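Local coordinates for protein pseudoazurin (Methylobacterium extorquens, PDB 1PMY) that binds a single copper ion and probably serves as a periplasmic electron carrier of the blue-copper family, at residues E2-M7 with K32-D37. Sequence-based numbering, arbitrary orientation.
Sequences EVAVKM and KFLPTD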
loop_
_atom_site.group_PDB
_atom_site.type_symbol
_atom_site.label_atom_id
_atom_site.label_comp_id
_atom_site.label_asym_id
_atom_site.label_seq_id
_atom_site.Cartn_x
_atom_site.Cartn_y
_atom_site.Cartn_z
ATOM N N GLU A 2 -10.340 -5.604 -10.816
ATOM C CA GLU A 2 -8.965 -5.836 -10.414
ATOM C C GLU A 2 -7.973 -4.941 -11.102
ATOM O O GLU A 2 -7.943 -4.821 -12.367
ATOM C CB GLU A 2 -8.509 -7.249 -10.618
ATOM C CG GLU A 2 -7.001 -7.559 -10.412
ATOM C CD GLU A 2 -6.839 -8.982 -10.931
ATOM O OE1 GLU A 2 -7.277 -9.918 -10.273
ATOM O OE2 GLU A 2 -6.387 -8.990 -12.088
ATOM N N VAL A 3 -7.215 -4.303 -10.241
ATOM C CA VAL A 3 -6.202 -3.271 -10.600
ATOM C C VAL A 3 -4.832 -3.927 -10.385
ATOM O O VAL A 3 -4.677 -4.655 -9.400
ATOM C CB VAL A 3 -6.420 -2.064 -9.614
ATOM C CG1 VAL A 3 -5.357 -1.020 -9.633
ATOM C CG2 VAL A 3 -7.825 -1.470 -9.848
ATOM N N ALA A 4 -3.935 -3.638 -11.296
ATOM C CA ALA A 4 -2.576 -4.169 -11.188
ATOM C C ALA A 4 -1.650 -3.025 -10.721
ATOM O O ALA A 4 -1.645 -1.938 -11.302
ATOM C CB ALA A 4 -2.175 -4.577 -12.662
ATOM N N VAL A 5 -0.773 -3.429 -9.844
ATOM C CA VAL A 5 0.285 -2.693 -9.232
ATOM C C VAL A 5 1.579 -3.535 -9.380
ATOM O O VAL A 5 1.579 -4.735 -9.051
ATOM C CB VAL A 5 -0.023 -2.507 -7.699
ATOM C CG1 VAL A 5 1.182 -1.818 -7.002
ATOM C CG2 VAL A 5 -1.256 -1.621 -7.604
ATOM N N LYS A 6 2.559 -2.858 -9.938
ATOM C CA LYS A 6 3.882 -3.390 -10.181
ATOM C C LYS A 6 4.833 -3.139 -8.972
ATOM O O LYS A 6 4.839 -2.041 -8.427
ATOM C CB LYS A 6 4.600 -2.776 -11.363
ATOM C CG LYS A 6 3.939 -2.425 -12.635
ATOM C CD LYS A 6 2.886 -3.201 -13.314
ATOM C CE LYS A 6 1.494 -3.262 -12.708
ATOM N NZ LYS A 6 0.865 -1.857 -12.744
ATOM N N MET A 7 5.631 -4.139 -8.676
ATOM C CA MET A 7 6.695 -4.062 -7.619
ATOM C C MET A 7 8.027 -3.841 -8.357
ATOM O O MET A 7 8.494 -4.758 -9.072
ATOM C CB MET A 7 6.615 -5.374 -6.819
ATOM C CG MET A 7 5.214 -5.363 -6.178
ATOM S SD MET A 7 5.093 -6.780 -5.011
ATOM C CE MET A 7 5.275 -8.078 -6.225
ATOM N N LYS A 32 -3.972 -6.843 -8.035
ATOM C CA LYS A 32 -2.978 -7.916 -8.317
ATOM C C LYS A 32 -1.612 -7.182 -8.297
ATOM O O LYS A 32 -1.291 -6.247 -9.106
ATOM C CB LYS A 32 -3.243 -8.485 -9.712
ATOM C CG LYS A 32 -2.341 -9.690 -10.033
ATOM C CD LYS A 32 -2.710 -10.218 -11.469
ATOM C CE LYS A 32 -3.658 -11.414 -11.358
ATOM N NZ LYS A 32 -2.891 -12.670 -10.991
ATOM N N PHE A 33 -0.741 -7.587 -7.413
ATOM C CA PHE A 33 0.614 -7.005 -7.258
ATOM C C PHE A 33 1.520 -7.912 -8.159
ATOM O O PHE A 33 1.436 -9.101 -7.952
ATOM C CB PHE A 33 1.108 -7.172 -5.791
ATOM C CG PHE A 33 0.364 -6.184 -4.894
ATOM C CD1 PHE A 33 0.806 -4.917 -4.762
ATOM C CD2 PHE A 33 -0.811 -6.669 -4.226
ATOM C CE1 PHE A 33 0.116 -4.009 -3.970
ATOM C CE2 PHE A 33 -1.443 -5.812 -3.330
ATOM C CZ PHE A 33 -1.013 -4.471 -3.242
ATOM N N LEU A 34 2.191 -7.245 -9.093
ATOM C CA LEU A 34 3.012 -7.987 -10.071
ATOM C C LEU A 34 4.488 -7.912 -9.749
ATOM O O LEU A 34 4.986 -6.803 -9.658
ATOM C CB LEU A 34 2.691 -7.325 -11.443
ATOM C CG LEU A 34 1.235 -7.576 -11.925
ATOM C CD1 LEU A 34 0.998 -6.684 -13.136
ATOM C CD2 LEU A 34 0.986 -9.030 -12.167
ATOM N N PRO A 35 5.127 -9.083 -9.703
ATOM C CA PRO A 35 6.561 -9.136 -9.434
ATOM C C PRO A 35 7.358 -8.743 -10.667
ATOM O O PRO A 35 8.197 -9.547 -11.121
ATOM C CB PRO A 35 6.749 -10.607 -8.974
ATOM C CG PRO A 35 5.763 -11.363 -9.869
ATOM C CD PRO A 35 4.515 -10.439 -9.873
ATOM N N THR A 36 7.239 -7.554 -11.162
ATOM C CA THR A 36 7.947 -6.968 -12.299
ATOM C C THR A 36 9.418 -7.231 -12.096
ATOM O O THR A 36 10.207 -7.693 -12.958
ATOM C CB THR A 36 7.631 -5.485 -12.641
ATOM O OG1 THR A 36 6.196 -5.281 -12.600
ATOM C CG2 THR A 36 8.201 -5.020 -14.026
ATOM N N ASP A 37 9.848 -6.833 -10.892
ATOM C CA ASP A 37 11.217 -7.111 -10.433
ATOM C C ASP A 37 11.010 -8.095 -9.264
ATOM O O ASP A 37 9.979 -8.081 -8.579
ATOM C CB ASP A 37 11.942 -5.861 -10.001
ATOM C CG ASP A 37 12.321 -4.929 -11.149
ATOM O OD1 ASP A 37 12.894 -5.424 -12.115
ATOM O OD2 ASP A 37 12.157 -3.728 -11.065
#
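E2 lays its carboxylate across the aliphatic part of K32, OE2 coming 3.7 Å from K32 CE, while the K32 ammonium bends off to a salt bridge with E63. From V3 onward the backbones of 2-7 and 32-34 run parallel, and V3 O accepts K32 N at 2.7 Å. A4 turns its methyl to the face shared with K32, K6 and L34, where A4 CB meets L34 CD1. V5 lies on the other, buried face: V5 and F33 point the same way, side by side, V5 CG1, anti to the backbone N (chi1 175°), meeting the ring obliquely, 3.8 Å from F33 CD1. V5 N donates to K32 O and V5 O accepts L34 N, flanking F33. K6 curls back over its own strand, and NZ reaches A4 O from above the carbonyl plane, 2.9 Å away. That bend presses K6 CE tightly against L34 CD1 (3.5 Å), and T36 OG1 lies against K6 CB (3.2 Å). M7 N donates to L34 O; the M7 side chain crosses that of F33 at about a right angle, SD touching F33 CB, and M7 CE rests 3.6 Å from P35 CA at the inverse gamma turn. D37 N lies almost in line with the M7 C=O bond, 3.1 Å from M7 O, and D37 OD2 continues to N9 N. Main-chain bonds thus carry the pairing past the strand end, and M7, not itself a ligand, packs against copper ligands H40 and M86, so this cupredoxin edge borders the metal site.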